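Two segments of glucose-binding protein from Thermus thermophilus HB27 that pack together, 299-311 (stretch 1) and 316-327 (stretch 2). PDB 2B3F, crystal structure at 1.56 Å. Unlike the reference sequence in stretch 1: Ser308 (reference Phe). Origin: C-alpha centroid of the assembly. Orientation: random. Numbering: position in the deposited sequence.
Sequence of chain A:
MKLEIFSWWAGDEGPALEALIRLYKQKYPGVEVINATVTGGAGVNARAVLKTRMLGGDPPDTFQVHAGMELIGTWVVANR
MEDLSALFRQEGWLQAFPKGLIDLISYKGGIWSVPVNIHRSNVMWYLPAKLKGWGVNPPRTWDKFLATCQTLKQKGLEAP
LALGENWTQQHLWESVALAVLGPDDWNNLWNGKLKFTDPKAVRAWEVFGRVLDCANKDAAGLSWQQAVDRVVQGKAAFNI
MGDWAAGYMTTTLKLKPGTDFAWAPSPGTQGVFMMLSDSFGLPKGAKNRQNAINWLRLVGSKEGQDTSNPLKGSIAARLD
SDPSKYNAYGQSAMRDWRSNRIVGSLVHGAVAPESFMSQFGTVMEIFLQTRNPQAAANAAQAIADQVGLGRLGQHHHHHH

Stretch 1, residues 299-311: VGSKEGQDTSNPL
Stretch 2 316-327: AARLDSDPSKYN

Stretch 1 is mostly helix, running from Lys302 through Leu311 and beyond. Stretch 2 is irregular, with a type I turn from Arg318 to Ser321 and a short 3-10 segment at 323-325. Its chain runs from Ala316, beside Gln305, back toward the helix start, turns at Arg318-Ser321, and then returns along the helix to Pro310. The CA atoms of Lys302 and Ser321 are 6.3 Å apart, those of Gln305 and Ala316 5.6 Å, and those of Pro310 and Tyr326 5.2 Å. Together the stretches bury 643 Å².

The helix start is capped within stretch 1. Ser301 (phi/psi -95/158, chi1 p) accepts from Gly304 N through OG at 3.1 Å. Helical phi/psi values follow, near -64/-42 at Lys302. The helix is kinked at Pro310 and Leu311: Pro310 N has no hydrogen to give, and Leu311 N makes only a weak bond to Ser308 O, at 3.1 Å.

Asp306 is the main acceptor of the contact. Its chi1 is m (-78°) and chi2 is -6°, which brings the carboxylate close to stretch 2. OD1 accepts two hydroxyls, from Ser321 OG at 2.6 Å and from Tyr326 OH at 2.8 Å. OD2 accepts from Asp322 N at 2.9 Å, nearly straight at 175°. Three donors, two from the neighbouring residues Ser321 and Asp322 and one from Tyr326, thus converge on one carboxylate. Ser321 has chi1 t.

Gln305 points toward stretch 2, with chi1 m and chi2 t. Its amide is used at both atoms. OE1 accepts from Arg318 N at 3.0 Å and, weakly, from Ala317 N at 2.9 Å, where the angle is only 123°. NE2 donates back to Val299 O at 2.9 Å. The side chain therefore ties the loop backbone to Val299, ahead of the helix start.

Arg318 (phi/psi -65/134) also points toward stretch 1; chi1 to chi4 are -76°, -174°, 69° and 97°. NH1 donates to Gly300 O at 2.9 Å and 166°, with the oxygen at the guanidinium edge. The NE and NH2 side meets Asp320 in a salt bridge within stretch 2: NE to Asp320 OD1 is 2.8 Å, and NH2 to Asp320 OD2 is 2.9 Å. Asp320 has chi1 p and chi2 -1°. Arg318 CD lies 3.3 Å from Lys302 N.

Lys302 is extended, with all four chi angles t. NZ makes a weak bond to Asp320 O at 3.1 Å. Water 1 joins the same two atoms: it accepts from Lys302 NZ at 2.7 Å and donates to Asp320 O at 2.7 Å.

At the other end, Tyr326 (chi1 m, chi2 -100°) packs on Pro310. Pro310 CG sits over one ring face, 3.8 Å from the Tyr326 ring centroid and 15° off the normal, a CH-pi contact. Pro310 CD is 3.7 Å from Tyr326 CE1. Asn309 CB lies at the ring edge, 3.5 Å from Tyr326 OH. Water 2 accepts from Asn327 N at 2.8 Å and donates to Pro310 O at 3.3 Å.

Within stretch 2, Asp322 OD1 accepts from Ser324 OG at 2.7 Å and from Ser324 N at 3.0 Å.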

ATOM      1  N   VAL A 299       3.617  17.462  -7.320  1.00 18.99           N
ATOM      2  CA  VAL A 299       2.952  16.212  -6.902  1.00 19.40           C
ATOM      3  C   VAL A 299       1.647  16.489  -6.150  1.00 18.15           C
ATOM      4  O   VAL A 299       0.765  15.652  -6.135  1.00 18.28           O
ATOM      5  CB  VAL A 299       3.889  15.246  -6.095  1.00 19.99           C
ATOM      6  CG1 VAL A 299       5.185  14.966  -6.872  1.00 22.74           C
ATOM      7  CG2 VAL A 299       4.183  15.766  -4.763  1.00 21.74           C
ATOM      8  N   GLY A 300       1.520  17.677  -5.563  1.00 18.45           N
ATOM      9  CA  GLY A 300       0.267  18.109  -4.930  1.00 18.95           C
ATOM     10  C   GLY A 300      -0.797  18.707  -5.856  1.00 19.44           C
ATOM     11  O   GLY A 300      -1.905  19.022  -5.406  1.00 19.85           O
ATOM     12  N   SER A 301      -0.481  18.833  -7.138  1.00 19.21           N
ATOM     13  CA  SER A 301      -1.364  19.486  -8.121  1.00 19.62           C
ATOM     14  C   SER A 301      -2.245  18.513  -8.880  1.00 20.09           C
ATOM     15  O   SER A 301      -1.917  17.326  -9.040  1.00 19.66           O
ATOM     16  CB  SER A 301      -0.500  20.269  -9.123  1.00 19.57           C
ATOM     17  OG  SER A 301       0.205  19.412 -10.016  1.00 18.63           O
ATOM     18  N   LYS A 302      -3.353  19.015  -9.426  1.00 20.57           N
ATOM     19  CA  LYS A 302      -4.238  18.202 -10.250  1.00 20.84           C
ATOM     20  C   LYS A 302      -3.537  17.718 -11.526  1.00 21.34           C
ATOM     21  O   LYS A 302      -3.670  16.553 -11.906  1.00 20.91           O
ATOM     22  CB  LYS A 302      -5.503  18.993 -10.589  1.00 21.49           C
ATOM     23  CG  LYS A 302      -6.554  18.181 -11.308  1.00 21.80           C
ATOM     24  CD  LYS A 302      -7.795  19.006 -11.583  1.00 22.14           C
ATOM     25  CE  LYS A 302      -8.723  18.303 -12.544  1.00 22.46           C
ATOM     26  NZ  LYS A 302     -10.044  19.028 -12.664  1.00 27.73           N
ATOM     27  N   GLU A 303      -2.770  18.598 -12.161  1.00 22.02           N
ATOM     28  CA  GLU A 303      -2.035  18.254 -13.371  1.00 22.29           C
ATOM     29  C   GLU A 303      -1.099  17.057 -13.110  1.00 21.96           C
ATOM     30  O   GLU A 303      -1.117  16.081 -13.852  1.00 22.72           O
ATOM     31  CB  GLU A 303      -1.235  19.464 -13.863  1.00 23.00           C
ATOM     32  CG  GLU A 303      -0.619  19.285 -15.241  1.00 24.43           C
ATOM     33  CD  GLU A 303       0.378  20.391 -15.609  1.00 25.85           C
ATOM     34  OE1 GLU A 303       0.791  21.179 -14.723  1.00 31.36           O
ATOM     35  OE2 GLU A 303       0.750  20.452 -16.800  1.00 32.64           O
ATOM     36  N   GLY A 304      -0.316  17.136 -12.043  1.00 21.63           N
ATOM     37  CA  GLY A 304       0.599  16.042 -11.664  1.00 20.76           C
ATOM     38  C   GLY A 304      -0.151  14.747 -11.382  1.00 19.84           C
ATOM     39  O   GLY A 304       0.121  13.717 -11.988  1.00 20.28           O
ATOM     40  N   GLN A 305      -1.127  14.808 -10.485  1.00 19.08           N
ATOM     41  CA  GLN A 305      -1.830  13.617 -10.017  1.00 18.19           C
ATOM     42  C   GLN A 305      -2.672  12.931 -11.086  1.00 18.82           C
ATOM     43  O   GLN A 305      -2.794  11.690 -11.097  1.00 18.47           O
ATOM     44  CB  GLN A 305      -2.683  13.932  -8.759  1.00 17.81           C
ATOM     45  CG  GLN A 305      -1.826  14.387  -7.579  1.00 16.31           C
ATOM     46  CD  GLN A 305      -2.527  14.331  -6.224  1.00 15.29           C
ATOM     47  OE1 GLN A 305      -3.632  13.794  -6.103  1.00 16.01           O
ATOM     48  NE2 GLN A 305      -1.872  14.884  -5.208  1.00 16.50           N
ATOM     49  N   ASP A 306      -3.281  13.710 -11.987  1.00 18.61           N
ATOM     50  CA  ASP A 306      -4.072  13.106 -13.050  1.00 19.45           C
ATOM     51  C   ASP A 306      -3.244  12.677 -14.273  1.00 19.40           C
ATOM     52  O   ASP A 306      -3.771  12.041 -15.173  1.00 20.46           O
ATOM     53  CB  ASP A 306      -5.211  14.046 -13.457  1.00 19.60           C
ATOM     54  CG  ASP A 306      -6.382  14.012 -12.482  1.00 21.22           C
ATOM     55  OD1 ASP A 306      -6.399  13.168 -11.527  1.00 20.39           O
ATOM     56  OD2 ASP A 306      -7.315  14.840 -12.712  1.00 21.51           O
ATOM     57  N   THR A 307      -1.973  13.061 -14.298  1.00 20.01           N
ATOM     58  CA  THR A 307      -0.991  12.504 -15.241  1.00 20.71           C
ATOM     59  C   THR A 307      -0.432  11.159 -14.751  1.00 20.86           C
ATOM     60  O   THR A 307      -0.405  10.171 -15.501  1.00 22.13           O
ATOM     61  CB  THR A 307       0.148  13.496 -15.460  1.00 21.15           C
ATOM     62  OG1 THR A 307      -0.380  14.719 -16.012  1.00 23.31           O
ATOM     63  CG2 THR A 307       1.202  12.936 -16.403  1.00 21.46           C
ATOM     64  N   SER A 308      -0.001  11.116 -13.494  1.00 20.79           N
ATOM     65  CA  SER A 308       0.686   9.923 -12.959  1.00 19.77           C
ATOM     66  C   SER A 308      -0.238   8.799 -12.528  1.00 19.40           C
ATOM     67  O   SER A 308       0.028   7.619 -12.816  1.00 18.76           O
ATOM     68  CB  SER A 308       1.607  10.321 -11.812  1.00 20.51           C
ATOM     69  OG  SER A 308       0.894  10.993 -10.793  1.00 21.60           O
ATOM     70  N   ASN A 309      -1.318   9.111 -11.817  1.00 17.72           N
ATOM     71  CA  ASN A 309      -2.110   8.050 -11.204  1.00 17.81           C
ATOM     72  C   ASN A 309      -2.789   7.090 -12.160  1.00 17.03           C
ATOM     73  O   ASN A 309      -2.848   5.904 -11.883  1.00 16.87           O
ATOM     74  CB  ASN A 309      -3.056   8.591 -10.121  1.00 17.48           C
ATOM     75  CG  ASN A 309      -2.297   9.031  -8.894  1.00 19.02           C
ATOM     76  OD1 ASN A 309      -1.567   8.235  -8.298  1.00 18.67           O
ATOM     77  ND2 ASN A 309      -2.423  10.302  -8.521  1.00 18.10           N
ATOM     78  N   PRO A 310      -3.296   7.574 -13.305  1.00 17.68           N
ATOM     79  CA  PRO A 310      -3.838   6.598 -14.264  1.00 17.80           C
ATOM     80  C   PRO A 310      -2.833   5.498 -14.697  1.00 17.85           C
ATOM     81  O   PRO A 310      -3.243   4.369 -14.996  1.00 19.88           O
ATOM     82  CB  PRO A 310      -4.265   7.476 -15.453  1.00 18.31           C
ATOM     83  CG  PRO A 310      -4.572   8.833 -14.812  1.00 17.63           C
ATOM     84  CD  PRO A 310      -3.504   8.969 -13.745  1.00 17.15           C
ATOM     85  N   LEU A 311      -1.553   5.834 -14.730  1.00 16.99           N
ATOM     86  CA  LEU A 311      -0.494   4.853 -15.027  1.00 16.79           C
ATOM     87  C   LEU A 311      -0.225   3.901 -13.856  1.00 17.21           C
ATOM     88  O   LEU A 311       0.142   2.734 -14.046  1.00 16.81           O
ATOM     89  CB  LEU A 311       0.803   5.569 -15.381  1.00 17.22           C
ATOM     90  CG  LEU A 311       0.762   6.404 -16.662  1.00 18.42           C
ATOM     91  CD1 LEU A 311       2.000   7.310 -16.774  1.00 20.77           C
ATOM     92  CD2 LEU A 311       0.668   5.460 -17.862  1.00 21.73           C
ATOM     93  N   ALA A 316      -6.151   9.612  -7.498  1.00 15.94           N
ATOM     94  CA  ALA A 316      -5.595  10.839  -6.981  1.00 16.26           C
ATOM     95  C   ALA A 316      -6.036  11.054  -5.529  1.00 15.23           C
ATOM     96  O   ALA A 316      -7.127  10.646  -5.141  1.00 16.07           O
ATOM     97  CB  ALA A 316      -6.053  12.021  -7.842  1.00 16.97           C
ATOM     98  N   ALA A 317      -5.177  11.700  -4.758  1.00 15.29           N
ATOM     99  CA  ALA A 317      -5.538  12.175  -3.409  1.00 15.88           C
ATOM    100  C   ALA A 317      -6.399  13.456  -3.491  1.00 16.45           C
ATOM    101  O   ALA A 317      -7.247  13.688  -2.634  1.00 16.83           O
ATOM    102  CB  ALA A 317      -4.309  12.440  -2.587  1.00 15.94           C
ATOM    103  N   ARG A 318      -6.166  14.272  -4.511  1.00 16.75           N
ATOM    104  CA  ARG A 318      -6.917  15.536  -4.670  1.00 17.32           C
ATOM    105  C   ARG A 318      -8.381  15.276  -4.916  1.00 17.67           C
ATOM    106  O   ARG A 318      -8.738  14.476  -5.788  1.00 18.09           O
ATOM    107  CB  ARG A 318      -6.368  16.360  -5.826  1.00 17.78           C
ATOM    108  CG  ARG A 318      -5.080  17.067  -5.503  1.00 18.72           C
ATOM    109  CD  ARG A 318      -4.705  17.966  -6.639  1.00 19.93           C
ATOM    110  NE  ARG A 318      -5.646  19.090  -6.730  1.00 20.28           N
ATOM    111  CZ  ARG A 318      -5.443  20.289  -6.212  1.00 20.75           C
ATOM    112  NH1 ARG A 318      -4.318  20.611  -5.599  1.00 19.25           N
ATOM    113  NH2 ARG A 318      -6.387  21.205  -6.365  1.00 22.12           N
ATOM    114  N   LEU A 319      -9.241  16.014  -4.196  1.00 17.57           N
ATOM    115  CA  LEU A 319     -10.687  15.904  -4.371  1.00 17.91           C
ATOM    116  C   LEU A 319     -11.176  16.310  -5.779  1.00 17.03           C
ATOM    117  O   LEU A 319     -12.218  15.832  -6.221  1.00 17.17           O
ATOM    118  CB  LEU A 319     -11.418  16.748  -3.310  1.00 17.90           C
ATOM    119  CG  LEU A 319     -11.293  16.333  -1.844  1.00 19.08           C
ATOM    120  CD1 LEU A 319     -11.684  17.465  -0.891  1.00 19.14           C
ATOM    121  CD2 LEU A 319     -12.137  15.122  -1.583  1.00 19.58           C
ATOM    122  N   ASP A 320     -10.431  17.177  -6.474  1.00 17.88           N
ATOM    123  CA  ASP A 320     -10.865  17.714  -7.769  1.00 18.65           C
ATOM    124  C   ASP A 320     -10.418  16.876  -8.971  1.00 19.45           C
ATOM    125  O   ASP A 320     -10.567  17.283 -10.131  1.00 18.97           O
ATOM    126  CB  ASP A 320     -10.472  19.200  -7.940  1.00 18.84           C
ATOM    127  CG  ASP A 320      -8.976  19.447  -7.996  1.00 21.93           C
ATOM    128  OD1 ASP A 320      -8.165  18.477  -7.891  1.00 23.06           O
ATOM    129  OD2 ASP A 320      -8.591  20.646  -8.154  1.00 22.67           O
ATOM    130  N   SER A 321      -9.884  15.680  -8.691  1.00 19.18           N
ATOM    131  CA  SER A 321      -9.460  14.772  -9.734  1.00 19.59           C
ATOM    132  C   SER A 321     -10.536  14.520 -10.804  1.00 19.81           C
ATOM    133  O   SER A 321     -11.710  14.336 -10.494  1.00 19.97           O
ATOM    134  CB  SER A 321      -9.023  13.434  -9.103  1.00 19.30           C
ATOM    135  OG  SER A 321      -8.534  12.537 -10.103  1.00 17.77           O
ATOM    136  N   ASP A 322     -10.106  14.484 -12.063  1.00 20.91           N
ATOM    137  CA  ASP A 322     -10.988  14.254 -13.211  1.00 21.43           C
ATOM    138  C   ASP A 322     -11.137  12.754 -13.503  1.00 22.08           C
ATOM    139  O   ASP A 322     -10.207  12.141 -14.019  1.00 21.65           O
ATOM    140  CB  ASP A 322     -10.395  14.956 -14.438  1.00 21.82           C
ATOM    141  CG  ASP A 322     -11.243  14.799 -15.698  1.00 22.68           C
ATOM    142  OD1 ASP A 322     -12.290  14.106 -15.693  1.00 24.56           O
ATOM    143  OD2 ASP A 322     -10.817  15.370 -16.727  1.00 27.12           O
ATOM    144  N   PRO A 323     -12.310  12.168 -13.215  1.00 22.67           N
ATOM    145  CA  PRO A 323     -12.451  10.720 -13.422  1.00 22.98           C
ATOM    146  C   PRO A 323     -12.326  10.249 -14.872  1.00 23.53           C
ATOM    147  O   PRO A 323     -12.067   9.080 -15.098  1.00 23.83           O
ATOM    148  CB  PRO A 323     -13.845  10.400 -12.871  1.00 23.10           C
ATOM    149  CG  PRO A 323     -14.545  11.678 -12.847  1.00 23.65           C
ATOM    150  CD  PRO A 323     -13.554  12.766 -12.694  1.00 23.04           C
ATOM    151  N   SER A 324     -12.487  11.148 -15.852  1.00 23.95           N
ATOM    152  CA  SER A 324     -12.394  10.755 -17.258  1.00 23.84           C
ATOM    153  C   SER A 324     -10.957  10.407 -17.660  1.00 23.89           C
ATOM    154  O   SER A 324     -10.746   9.831 -18.719  1.00 24.15           O
ATOM    155  CB  SER A 324     -12.953  11.864 -18.178  1.00 24.51           C
ATOM    156  OG  SER A 324     -12.111  13.003 -18.183  1.00 25.11           O
ATOM    157  N   LYS A 325      -9.983  10.750 -16.809  1.00 23.54           N
ATOM    158  CA  LYS A 325      -8.577  10.429 -17.051  1.00 23.34           C
ATOM    159  C   LYS A 325      -8.222   9.005 -16.604  1.00 22.78           C
ATOM    160  O   LYS A 325      -7.122   8.549 -16.883  1.00 22.55           O
ATOM    161  CB  LYS A 325      -7.667  11.422 -16.337  1.00 24.41           C
ATOM    162  CG  LYS A 325      -7.835  12.871 -16.775  1.00 26.47           C
ATOM    163  CD  LYS A 325      -7.592  13.027 -18.262  1.00 28.94           C
ATOM    164  CE  LYS A 325      -7.671  14.495 -18.682  1.00 30.71           C
ATOM    165  NZ  LYS A 325      -7.695  14.621 -20.182  1.00 32.96           N
ATOM    166  N   TYR A 326      -9.172   8.318 -15.964  1.00 21.94           N
ATOM    167  CA  TYR A 326      -8.956   6.995 -15.356  1.00 21.46           C
ATOM    168  C   TYR A 326      -9.745   5.931 -16.108  1.00 21.78           C
ATOM    169  O   TYR A 326     -10.835   6.186 -16.642  1.00 21.66           O
ATOM    170  CB  TYR A 326      -9.346   7.017 -13.854  1.00 20.34           C
ATOM    171  CG  TYR A 326      -8.433   7.920 -13.076  1.00 20.73           C
ATOM    172  CD1 TYR A 326      -7.369   7.412 -12.333  1.00 18.38           C
ATOM    173  CD2 TYR A 326      -8.587   9.315 -13.125  1.00 19.37           C
ATOM    174  CE1 TYR A 326      -6.492   8.257 -11.663  1.00 18.91           C
ATOM    175  CE2 TYR A 326      -7.722  10.161 -12.471  1.00 18.88           C
ATOM    176  CZ  TYR A 326      -6.677   9.640 -11.720  1.00 18.32           C
ATOM    177  OH  TYR A 326      -5.798  10.483 -11.094  1.00 17.61           O
ATOM    178  N   ASN A 327      -9.171   4.732 -16.160  1.00 21.47           N
ATOM    179  CA  ASN A 327      -9.809   3.583 -16.766  1.00 20.91           C
ATOM    180  C   ASN A 327     -10.894   3.020 -15.844  1.00 20.31           C
ATOM    181  O   ASN A 327     -11.195   3.592 -14.793  1.00 20.13           O
ATOM    182  CB  ASN A 327      -8.744   2.524 -17.181  1.00 21.55           C
ATOM    183  CG  ASN A 327      -8.087   1.833 -15.994  1.00 21.77           C
ATOM    184  OD1 ASN A 327      -8.636   1.800 -14.904  1.00 20.98           O
ATOM    185  ND2 ASN A 327      -6.897   1.273 -16.216  1.00 21.81           N
TER
HETATM  186  O   HOH W   1     -12.380  18.882 -11.269  1.00 33.29           O
HETATM  187  O   HOH W   2      -6.493   4.569 -15.323  1.00 24.04           O